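Local coordinates for protein anti-sigma-I factor RsgI2 (Clostridium thermocellum, PDB 4B9P) that binds cellulose through this extracellular family 3 carbohydrate-binding module and probably restrains the sigma factor SigI2 until polysaccharide is sensed, at residues K6-A11 with L160-E165; Q24-L29 with E106-I111; T38-K43 with F92-G97; I54-T59 with V74-N79. All coordinates share one frame; numbering follows the deposited sequence. Where two conformers were deposited one is given.

Interaction 1. Residues K6-A11 with L160-E165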
# COMPACT_ATOMS: atom_id res chain seq x y z
N LYS A 6 7.23 4.58 -17.60
CA LYS A 6 6.49 5.57 -16.83
C LYS A 6 5.28 4.93 -16.21
O LYS A 6 4.63 4.06 -16.82
CB LYS A 6 6.05 6.74 -17.71
CG LYS A 6 5.60 7.97 -16.93
CD LYS A 6 5.26 9.11 -17.88
CE LYS A 6 4.53 10.26 -17.19
NZ LYS A 6 3.82 11.12 -18.20
N ILE A 7 4.97 5.34 -14.98
CA ILE A 7 3.79 4.84 -14.29
C ILE A 7 3.02 6.01 -13.67
O ILE A 7 3.57 7.11 -13.49
CB ILE A 7 4.16 3.84 -13.18
CG1 ILE A 7 5.20 4.42 -12.23
CG2 ILE A 7 4.62 2.51 -13.82
CD1 ILE A 7 5.48 3.58 -11.03
N GLU A 8 1.76 5.74 -13.32
CA GLU A 8 0.97 6.63 -12.52
C GLU A 8 0.41 5.80 -11.38
O GLU A 8 0.01 4.66 -11.59
CB GLU A 8 -0.16 7.26 -13.35
CG GLU A 8 -1.00 8.21 -12.55
CD GLU A 8 -2.01 8.94 -13.40
OE1 GLU A 8 -1.61 9.91 -14.06
OE2 GLU A 8 -3.21 8.57 -13.41
N LEU A 9 0.35 6.37 -10.17
CA LEU A 9 -0.17 5.66 -9.02
C LEU A 9 -1.37 6.45 -8.53
O LEU A 9 -1.24 7.64 -8.20
CB LEU A 9 0.91 5.55 -7.96
CG LEU A 9 0.72 4.71 -6.71
CD1 LEU A 9 -0.31 5.29 -5.72
CD2 LEU A 9 0.49 3.25 -7.04
N GLN A 10 -2.54 5.80 -8.48
CA GLN A 10 -3.74 6.37 -7.90
C GLN A 10 -4.07 5.63 -6.62
O GLN A 10 -3.78 4.43 -6.51
CB GLN A 10 -4.93 6.35 -8.86
CG GLN A 10 -4.64 7.09 -10.12
CD GLN A 10 -5.85 7.16 -11.02
OE1 GLN A 10 -6.92 6.73 -10.64
NE2 GLN A 10 -5.68 7.66 -12.23
N ALA A 11 -4.68 6.31 -5.65
CA ALA A 11 -4.98 5.64 -4.38
C ALA A 11 -6.08 6.39 -3.65
O ALA A 11 -6.36 7.57 -3.95
CB ALA A 11 -3.74 5.58 -3.51
N LEU A 160 13.38 4.32 -7.61
CA LEU A 160 12.14 5.08 -7.40
C LEU A 160 11.57 5.60 -8.73
O LEU A 160 12.23 6.37 -9.42
CB LEU A 160 12.36 6.24 -6.42
CG LEU A 160 11.14 7.06 -6.03
CD1 LEU A 160 10.19 6.27 -5.17
CD2 LEU A 160 11.61 8.35 -5.27
N TYR A 161 10.35 5.17 -9.07
CA TYR A 161 9.69 5.65 -10.28
C TYR A 161 8.44 6.49 -10.01
O TYR A 161 7.88 7.05 -10.94
CB TYR A 161 9.30 4.49 -11.20
CG TYR A 161 10.34 4.17 -12.22
CD1 TYR A 161 11.45 3.38 -11.90
CD2 TYR A 161 10.25 4.68 -13.52
CE1 TYR A 161 12.43 3.10 -12.84
CE2 TYR A 161 11.22 4.41 -14.46
CZ TYR A 161 12.29 3.61 -14.14
OH TYR A 161 13.25 3.37 -15.09
N TRP A 162 8.00 6.55 -8.75
CA TRP A 162 6.81 7.34 -8.44
C TRP A 162 6.86 7.75 -6.99
O TRP A 162 7.18 6.93 -6.14
CB TRP A 162 5.52 6.52 -8.65
CG TRP A 162 4.33 7.31 -8.26
CD1 TRP A 162 3.77 7.36 -7.03
CD2 TRP A 162 3.59 8.21 -9.09
NE1 TRP A 162 2.73 8.26 -7.01
CE2 TRP A 162 2.60 8.79 -8.27
CE3 TRP A 162 3.67 8.57 -10.44
CZ2 TRP A 162 1.69 9.71 -8.75
CZ3 TRP A 162 2.77 9.50 -10.93
CH2 TRP A 162 1.79 10.05 -10.10
N GLY A 163 6.51 9.00 -6.71
CA GLY A 163 6.21 9.38 -5.35
C GLY A 163 7.34 10.08 -4.65
O GLY A 163 8.46 10.22 -5.14
N ILE A 164 7.01 10.55 -3.45
CA ILE A 164 7.92 11.31 -2.61
C ILE A 164 8.09 10.57 -1.30
O ILE A 164 7.13 10.35 -0.58
CB ILE A 164 7.35 12.70 -2.35
CG1 ILE A 164 7.05 13.40 -3.67
CG2 ILE A 164 8.30 13.53 -1.46
CD1 ILE A 164 6.42 14.73 -3.52
N GLU A 165 9.33 10.20 -0.99
CA GLU A 165 9.63 9.53 0.27
C GLU A 165 9.38 10.46 1.46
O GLU A 165 9.53 11.67 1.34
CB GLU A 165 11.12 9.19 0.30
CG GLU A 165 11.56 8.37 -0.86
CD GLU A 165 11.32 6.94 -0.61
OE1 GLU A 165 10.43 6.65 0.24
OE2 GLU A 165 12.01 6.10 -1.24
O HOH W 1 7.13 7.07 -13.66
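The carbonyl oxygen of Tyr-161 accepts a hydrogen bond from a water at 2.8 Å from Tyr-161 O, and the same water accepts from the N-H of Ile-7; no direct hydrogen bond joins the two segments. Beside this bridge Ile-7 CD1 packs 3.8 Å from Trp-162 CB and 3.9 Å from Tyr-161 CB. At a classic beta bulge Tyr-161 and Trp-162 together stand opposite Val-154 of the neighbouring strand.

The indole carries most of the contact. A chi1 of 177° sets Trp-162 CG anti to the backbone N, and the indole lies with one face against the backbone of Glu-8 and Leu-9. Leu-9 CB makes a CH-pi contact over the five-membered ring, 3.5 Å from its centroid, and Leu-9 N lies over the same face, 3.7 Å above the ring plane. That amide is buried without a hydrogen-bond partner, so the flat indole is what covers it. At the six-membered end Glu-8 CG comes to 4.1 Å from Trp-162 CH2; its carboxylate continues outward to receive Gln-10 NE2 at Glu-8 OE2. Tryptophan suits the site because it spreads over three residues while its NE1 still bonds to Trp-149 O.

Strand 7-13 runs between strands 25-31 and 147-148 in one sheet of the sandwich, whereas 159-162 is an outermost strand of the other, beside 152-156; the axes of 7-11 and 160-162 make an angle of 61°, with Ile-7 touching Leu-29 of one sheet and Val-154 of the other.

Interaction 2. Residues Q24-L29 with E106-I111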
# COMPACT_ATOMS: atom_id res chain seq x y z
N GLN A 24 -7.08 0.71 5.31
CA GLN A 24 -7.67 0.23 4.06
C GLN A 24 -7.23 1.08 2.88
O GLN A 24 -8.03 1.73 2.22
CB GLN A 24 -9.19 0.21 4.17
CG GLN A 24 -9.67 -0.92 5.06
CD GLN A 24 -11.13 -1.26 4.81
OE1 GLN A 24 -11.80 -0.65 3.96
NE2 GLN A 24 -11.63 -2.22 5.56
N PRO A 25 -5.93 1.06 2.56
CA PRO A 25 -5.48 1.71 1.32
C PRO A 25 -5.91 0.91 0.10
O PRO A 25 -5.82 -0.34 0.07
CB PRO A 25 -3.95 1.70 1.48
CG PRO A 25 -3.68 0.46 2.24
CD PRO A 25 -4.84 0.31 3.21
N ARG A 26 -6.43 1.62 -0.90
CA ARG A 26 -6.76 1.02 -2.18
C ARG A 26 -5.87 1.69 -3.22
O ARG A 26 -5.76 2.92 -3.21
CB ARG A 26 -8.23 1.24 -2.49
CG ARG A 26 -9.08 0.51 -1.46
CD ARG A 26 -10.51 0.51 -1.78
NE ARG A 26 -11.18 -0.45 -0.90
CZ ARG A 26 -12.43 -0.84 -1.09
NH1 ARG A 26 -13.15 -0.32 -2.08
NH2 ARG A 26 -12.97 -1.73 -0.29
N ILE A 27 -5.25 0.89 -4.09
CA ILE A 27 -4.21 1.39 -4.96
C ILE A 27 -4.44 0.90 -6.38
O ILE A 27 -4.85 -0.24 -6.59
CB ILE A 27 -2.85 0.91 -4.41
CG1 ILE A 27 -2.57 1.57 -3.03
CG2 ILE A 27 -1.73 1.21 -5.35
CD1 ILE A 27 -1.44 0.91 -2.20
N LYS A 28 -4.16 1.77 -7.34
CA LYS A 28 -4.23 1.43 -8.75
C LYS A 28 -2.90 1.87 -9.38
O LYS A 28 -2.57 3.07 -9.35
CB LYS A 28 -5.42 2.12 -9.40
CG LYS A 28 -5.69 1.79 -10.83
CD LYS A 28 -7.05 2.38 -11.27
CE LYS A 28 -7.27 2.24 -12.75
NZ LYS A 28 -8.51 2.90 -13.25
N LEU A 29 -2.15 0.91 -9.88
CA LEU A 29 -0.88 1.19 -10.54
C LEU A 29 -1.08 1.08 -12.03
O LEU A 29 -1.51 0.02 -12.52
CB LEU A 29 0.13 0.14 -10.13
CG LEU A 29 1.48 0.12 -10.84
CD1 LEU A 29 2.27 1.37 -10.51
CD2 LEU A 29 2.26 -1.16 -10.50
N GLU A 106 -5.12 -3.13 -9.84
CA GLU A 106 -5.84 -2.55 -8.71
C GLU A 106 -5.74 -3.53 -7.54
O GLU A 106 -5.93 -4.74 -7.72
CB GLU A 106 -7.31 -2.33 -9.09
CG GLU A 106 -8.12 -1.65 -7.99
CD GLU A 106 -9.56 -1.37 -8.40
OE1 GLU A 106 -9.89 -1.53 -9.61
OE2 GLU A 106 -10.37 -1.02 -7.51
N ILE A 107 -5.43 -3.00 -6.35
CA ILE A 107 -5.19 -3.82 -5.17
C ILE A 107 -5.98 -3.24 -4.03
O ILE A 107 -5.79 -2.07 -3.67
CB ILE A 107 -3.70 -3.86 -4.79
CG1 ILE A 107 -2.89 -4.30 -6.01
CG2 ILE A 107 -3.47 -4.82 -3.61
CD1 ILE A 107 -1.45 -4.27 -5.82
N ILE A 108 -6.84 -4.07 -3.42
CA ILE A 108 -7.62 -3.70 -2.25
C ILE A 108 -7.00 -4.43 -1.07
O ILE A 108 -6.96 -5.66 -1.09
CB ILE A 108 -9.10 -4.12 -2.45
CG1 ILE A 108 -9.73 -3.33 -3.61
CG2 ILE A 108 -9.89 -3.92 -1.16
CD1 ILE A 108 -11.17 -3.61 -3.83
N SER A 109 -6.53 -3.69 -0.05
CA SER A 109 -5.81 -4.27 1.07
C SER A 109 -6.42 -3.90 2.39
O SER A 109 -7.10 -2.88 2.52
CB SER A 109 -4.38 -3.74 1.09
OG SER A 109 -3.71 -3.99 -0.14
N ARG A 110 -6.12 -4.73 3.38
CA ARG A 110 -6.44 -4.44 4.78
C ARG A 110 -5.22 -4.75 5.60
O ARG A 110 -4.62 -5.81 5.43
CB ARG A 110 -7.64 -5.27 5.27
CG ARG A 110 -8.93 -4.97 4.53
CD ARG A 110 -10.10 -5.63 5.21
NE ARG A 110 -9.95 -7.05 5.08
CZ ARG A 110 -10.16 -7.95 6.04
NH1 ARG A 110 -10.53 -7.62 7.28
NH2 ARG A 110 -9.98 -9.21 5.72
N ILE A 111 -4.90 -3.89 6.56
CA ILE A 111 -3.73 -4.08 7.42
C ILE A 111 -4.15 -3.75 8.86
O ILE A 111 -4.79 -2.74 9.13
CB ILE A 111 -2.55 -3.12 7.02
CG1 ILE A 111 -2.11 -3.40 5.57
CG2 ILE A 111 -1.36 -3.23 7.97
CD1 ILE A 111 -2.72 -2.46 4.57
O HOH W 2 -3.99 -1.67 -1.52
O HOH W 3 -9.55 -1.75 1.42
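Ile-27 and Ile-107 form the tight part of the contact, an antiparallel hydrogen-bonded pair. Ile-107 N donates to Ile-27 O at 2.8 Å, and Ile-27 N returns a bond to Ile-107 O at 3.0 Å. Both side chains turn inward onto Ile-90 of strand 84-92, where branched aliphatic residues suit a strand backbone and a largely apolar core alike.

Toward Pro-25 the ladder opens. Ser-109 N reaches Pro-25 O only weakly, at 3.4 Å, and a water enters on the core side of the sheet, not the solvent side: it donates to Pro-25 O and Ile-107 O and accepts from Ser-109 OG, 2.7 Å away. That serine hydroxyl also bonds to Tyr-58 OH. Pro-25 ends the ladder because it has no N-H for Ser-109 O; its ring carbon CD packs instead on Ile-111 CD1, 3.7 Å away.

These strands are neighbours within one sheet of the family 3 beta-sandwich. The face carrying Ile-27 and Ile-107 packs on the other sheet, and that with Arg-26, Ile-108, Lys-28 and Glu-106 is its reverse. Arg-26 lies alongside Ile-108, extended from CG to NE, and Ile-108 CD1 sits over one face of its guanidinium, 4.1 Å above the plane. At the guanidinium edge a second water accepts from Arg-26 NE and donates to Ser-109 O, 2.9 Å away. Arg-26 NH1 bonds to Tyr-12 OH, and a bound zinc ion lies about 4 Å from the arginine side chain.

Interaction 3. Residues T38-K43 with F92-G97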
# COMPACT_ATOMS: atom_id res chain seq x y z
N THR A 38 7.86 -5.68 -15.73
CA THR A 38 7.72 -6.98 -15.08
C THR A 38 7.23 -6.76 -13.64
O THR A 38 7.92 -6.13 -12.83
CB THR A 38 9.07 -7.72 -15.10
OG1 THR A 38 9.46 -7.92 -16.46
CG2 THR A 38 9.00 -9.07 -14.35
N LEU A 39 6.04 -7.29 -13.29
CA LEU A 39 5.43 -6.94 -12.02
C LEU A 39 6.26 -7.40 -10.83
O LEU A 39 6.29 -6.73 -9.82
CB LEU A 39 4.01 -7.49 -11.94
CG LEU A 39 3.00 -6.69 -12.75
CD1 LEU A 39 1.74 -7.49 -12.81
CD2 LEU A 39 2.74 -5.32 -12.09
N SER A 40 6.93 -8.55 -10.92
CA SER A 40 7.72 -9.02 -9.79
C SER A 40 8.82 -8.03 -9.39
O SER A 40 9.31 -8.08 -8.26
CB SER A 40 8.31 -10.40 -10.08
OG SER A 40 9.25 -10.31 -11.14
N GLU A 41 9.23 -7.16 -10.32
CA GLU A 41 10.23 -6.12 -10.03
C GLU A 41 9.67 -4.86 -9.36
O GLU A 41 10.45 -3.97 -9.01
CB GLU A 41 10.93 -5.72 -11.32
CG GLU A 41 11.79 -6.87 -11.90
CD GLU A 41 12.94 -7.23 -10.94
OE1 GLU A 41 13.86 -6.39 -10.77
OE2 GLU A 41 12.92 -8.32 -10.33
N VAL A 42 8.36 -4.80 -9.15
CA VAL A 42 7.72 -3.58 -8.66
C VAL A 42 7.41 -3.72 -7.18
O VAL A 42 6.88 -4.77 -6.76
CB VAL A 42 6.40 -3.35 -9.39
CG1 VAL A 42 5.69 -2.12 -8.85
CG2 VAL A 42 6.67 -3.18 -10.87
N LYS A 43 7.73 -2.70 -6.40
CA LYS A 43 7.33 -2.63 -4.98
C LYS A 43 6.62 -1.30 -4.78
O LYS A 43 7.00 -0.26 -5.33
CB LYS A 43 8.56 -2.67 -4.09
CG LYS A 43 9.42 -3.92 -4.23
CD LYS A 43 8.69 -5.19 -3.84
CE LYS A 43 9.60 -6.41 -4.02
NZ LYS A 43 8.85 -7.68 -3.77
N PHE A 92 4.61 -8.31 -6.04
CA PHE A 92 3.94 -9.22 -6.95
C PHE A 92 4.76 -10.48 -7.04
O PHE A 92 6.00 -10.46 -6.94
CB PHE A 92 3.85 -8.56 -8.32
CG PHE A 92 3.06 -7.29 -8.28
CD1 PHE A 92 1.70 -7.31 -8.44
CD2 PHE A 92 3.69 -6.08 -8.01
CE1 PHE A 92 0.97 -6.14 -8.35
CE2 PHE A 92 2.94 -4.92 -7.93
CZ PHE A 92 1.60 -4.96 -8.09
N THR A 93 4.11 -11.61 -7.27
CA THR A 93 4.85 -12.87 -7.33
C THR A 93 5.62 -12.98 -8.64
O THR A 93 5.37 -12.25 -9.62
CB THR A 93 3.93 -14.06 -7.22
OG1 THR A 93 3.03 -14.00 -8.34
CG2 THR A 93 3.18 -14.05 -5.88
N ASN A 94 6.56 -13.93 -8.67
CA ASN A 94 7.43 -14.12 -9.80
C ASN A 94 6.61 -14.42 -11.05
O ASN A 94 7.01 -14.08 -12.16
CB ASN A 94 8.41 -15.25 -9.50
CG ASN A 94 9.51 -15.32 -10.49
OD1 ASN A 94 10.15 -14.31 -10.78
ND2 ASN A 94 9.74 -16.51 -11.05
N SER A 95 5.45 -15.07 -10.87
CA SER A 95 4.58 -15.47 -11.96
C SER A 95 3.41 -14.48 -12.20
O SER A 95 2.47 -14.79 -12.92
CB SER A 95 4.11 -16.89 -11.70
OG SER A 95 5.16 -17.84 -11.97
N ALA A 96 3.47 -13.28 -11.63
CA ALA A 96 2.42 -12.29 -11.83
C ALA A 96 2.35 -11.75 -13.25
O ALA A 96 1.34 -11.19 -13.64
CB ALA A 96 2.59 -11.14 -10.86
N GLY A 97 3.43 -11.87 -14.02
CA GLY A 97 3.43 -11.49 -15.42
C GLY A 97 3.90 -10.05 -15.62
O GLY A 97 4.58 -9.45 -14.80
O HOH W 4 7.42 -7.39 -6.29
O HOH W 5 6.12 -10.64 -12.75
O HOH W 6 8.73 -12.22 -13.02
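Leu-39 and Gly-97 join the two backbones: Leu-39 N donates to Gly-97 O at 3.0 Å in a nearly straight bond (167° at the hydrogen). Each segment bends where they meet. Residues 39-41 make a short 3-10 turn, with Glu-41 N bonded to Thr-38 O and Val-42 N to Leu-39 O, while Thr-93 to Ala-96 form a type I beta turn. Gly-97 follows that turn with phi 93°, a conformation in which a CB would press on the carbonyl oxygen before it. Its own oxygen accepts a second hydrogen bond, from a water that accepts from Ser-40 N.

The contact lies where strand 84-92 ends and strand 42-48, its antiparallel neighbour in one sheet of the beta-sandwich, begins. Phe-92 points inward from there and also packs on Val-105 and Ile-107 of the facing sheet. Its ring has Leu-39 CD2 centred over one face, 4.0 Å above the plane, a CH-pi contact. At the ring edge, in plane, is Val-42 O, and Leu-39 O comes to 3.2 Å from Phe-92 CD2. Val-42 CG1 adds a contact at 4.0 Å to Phe-92 CE2. Leucine and valine supply methyls without polar demand, as this buried side requires.

On the outer side water takes over. One molecule accepts from Phe-92 N and Lys-43 NZ and lies within bonding distance of Ser-40 O and Val-42 O. Another links Ser-40 OG, 2.7 Å from it, to Asn-94 O, while Ser-40 CB rests 3.5 Å from Thr-93 O.

Interaction 4. Residues I54-T59 with V74-N79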
# COMPACT_ATOMS: atom_id res chain seq x y z
N ILE A 54 -0.29 -4.01 17.61
CA ILE A 54 0.55 -5.21 17.56
C ILE A 54 -0.13 -6.28 16.67
O ILE A 54 -1.28 -6.10 16.25
CB ILE A 54 0.82 -5.74 18.99
CG1 ILE A 54 -0.49 -6.15 19.69
CG2 ILE A 54 1.66 -4.72 19.76
CD1 ILE A 54 -0.26 -6.91 21.00
N ASN A 55 0.57 -7.40 16.43
CA ASN A 55 0.07 -8.48 15.57
C ASN A 55 -0.25 -7.98 14.17
O ASN A 55 -1.20 -8.47 13.54
CB ASN A 55 -1.18 -9.17 16.12
CG ASN A 55 -1.07 -9.60 17.55
OD1 ASN A 55 -0.04 -10.11 18.00
ND2 ASN A 55 -2.16 -9.46 18.29
N GLU A 56 0.49 -7.01 13.67
CA GLU A 56 0.10 -6.40 12.39
C GLU A 56 0.30 -7.39 11.25
O GLU A 56 1.39 -7.91 11.08
CB GLU A 56 0.91 -5.17 12.14
CG GLU A 56 0.68 -4.04 13.11
CD GLU A 56 1.49 -2.85 12.65
OE1 GLU A 56 2.70 -2.78 12.99
OE2 GLU A 56 0.99 -2.02 11.84
N ILE A 57 -0.73 -7.59 10.43
CA ILE A 57 -0.67 -8.45 9.26
C ILE A 57 -1.23 -7.70 8.07
O ILE A 57 -1.99 -6.72 8.22
CB ILE A 57 -1.44 -9.79 9.48
CG1 ILE A 57 -2.94 -9.52 9.68
CG2 ILE A 57 -0.81 -10.60 10.63
CD1 ILE A 57 -3.78 -10.78 9.53
N TYR A 58 -0.88 -8.17 6.89
CA TYR A 58 -1.37 -7.66 5.64
C TYR A 58 -2.28 -8.72 5.01
O TYR A 58 -1.92 -9.91 4.98
CB TYR A 58 -0.17 -7.43 4.67
CG TYR A 58 -0.64 -7.12 3.27
CD1 TYR A 58 -0.95 -5.82 2.92
CD2 TYR A 58 -0.86 -8.14 2.33
CE1 TYR A 58 -1.43 -5.50 1.64
CE2 TYR A 58 -1.33 -7.84 1.07
CZ TYR A 58 -1.65 -6.54 0.75
OH TYR A 58 -2.17 -6.26 -0.48
N THR A 59 -3.40 -8.29 4.43
CA THR A 59 -4.13 -9.16 3.57
C THR A 59 -4.59 -8.40 2.31
O THR A 59 -4.94 -7.22 2.38
CB THR A 59 -5.29 -9.86 4.28
OG1 THR A 59 -5.84 -10.89 3.43
CG2 THR A 59 -6.34 -8.88 4.66
N VAL A 74 4.45 -6.17 6.19
CA VAL A 74 4.54 -5.04 7.07
C VAL A 74 5.99 -4.90 7.50
O VAL A 74 6.56 -5.85 8.05
CB VAL A 74 3.60 -5.24 8.27
CG1 VAL A 74 3.79 -4.13 9.30
CG2 VAL A 74 2.13 -5.42 7.80
N VAL A 75 6.57 -3.72 7.29
CA VAL A 75 7.99 -3.51 7.59
C VAL A 75 8.13 -2.39 8.61
O VAL A 75 7.56 -1.33 8.44
CB VAL A 75 8.72 -3.12 6.30
CG1 VAL A 75 10.22 -2.92 6.58
CG2 VAL A 75 8.50 -4.19 5.21
N GLN A 76 8.91 -2.66 9.64
CA GLN A 76 9.30 -1.63 10.58
C GLN A 76 10.52 -0.88 10.01
O GLN A 76 11.46 -1.49 9.48
CB GLN A 76 9.61 -2.26 11.94
CG GLN A 76 8.37 -2.79 12.67
CD GLN A 76 7.90 -4.16 12.16
OE1 GLN A 76 8.68 -5.11 12.11
NE2 GLN A 76 6.62 -4.26 11.80
N MET A 77 10.50 0.44 10.10
CA MET A 77 11.60 1.25 9.57
C MET A 77 12.73 1.36 10.55
O MET A 77 12.55 1.82 11.68
CB MET A 77 11.09 2.65 9.21
CG MET A 77 10.23 2.61 7.96
SD MET A 77 9.32 4.14 7.66
CE MET A 77 10.70 5.27 7.26
N SER A 78 13.93 0.97 10.11
CA SER A 78 15.10 1.16 10.92
C SER A 78 15.39 2.65 11.16
O SER A 78 15.91 3.02 12.21
CB SER A 78 16.31 0.50 10.25
OG SER A 78 16.11 -0.91 10.07
N ASN A 79 15.00 3.50 10.21
CA ASN A 79 15.29 4.92 10.29
C ASN A 79 13.99 5.72 10.16
O ASN A 79 13.70 6.32 9.13
CB ASN A 79 16.27 5.30 9.17
CG ASN A 79 17.54 4.52 9.25
OD1 ASN A 79 18.30 4.65 10.20
ND2 ASN A 79 17.78 3.68 8.25
O HOH W 7 4.97 -2.01 11.78
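The carboxylate of Glu-56 meets Val-74 with one of its two oxygens: OE1 lies 4.1 Å from Val-74 CG1, while OE2 turns to the hydroxyls of Tyr-131 and Tyr-48. The other flat group plays a smaller part. Tyr-58 touches Val-74 through its CB, and its side chain continues among Val-88, Ile-90 and Ile-111, its OH bonding to Ser-109 OG.

This is one edge of the beta-sandwich of the family 3 carbohydrate-binding module. Strands 56-63 and 70-81 are outermost in different sheets, and the axes of 56-59 and 74-77 come within 7.9 Å at 136°, so no backbone bond forms and the meeting is slight.

Val-74 carries most of the contact. Its two methyls divide the work, CG1 against Glu-56 and CG2 against the backbone of Ile-57 and Tyr-58. A small branched side chain suits this spot because its two branches can meet Glu-56 and the Ile-57/Tyr-58 backbone at once. Glu-56 crosses it at about a right angle, with CG anti to its own carbonyl carbon (chi1 -65°) and the chain extended beyond.

The bound calcium ion is about 8 Å from the Glu-56 side chain. Tyr-48 and Tyr-131 adjoin the calcium ligands Thr-49 and Asp-132 in sequence, so Glu-56 ties this edge to the region around the metal; the two hydroxyls probably help keep the carboxylate charged. A water donates to Glu-56 OE1 at 2.7 Å and accepts from Gln-76 NE2, a bridge made doubtful by the second conformer of Gln-76. More definite is the contact of Val-74 CG2 with Ile-57 C, at 4.1 Å.

Interaction 2 is the hub. Within its sheet it adjoins interaction 1, where Gln-10 O lies 2.8 Å from Lys-28 N, and interaction 4, where Arg-110 N lies 2.9 Å from Thr-59 O. Across the core it meets interaction 3, with Ile-107 CD1 packed 3.9 Å from Phe-92 CZ. Interactions 1 and 4 each join strands of different sheets and lie on opposite sides of the chain's centre, their own centres 21 Å apart. Interaction 4 is nearer the calcium than interaction 2, about 8 Å from the Glu-56 side chain against about 11 Å from that of Ile-111, but a zinc ion adjoins Arg-26 of interaction 2. Interactions 1 and 3 lie away from the annotated calcium and zinc ligands.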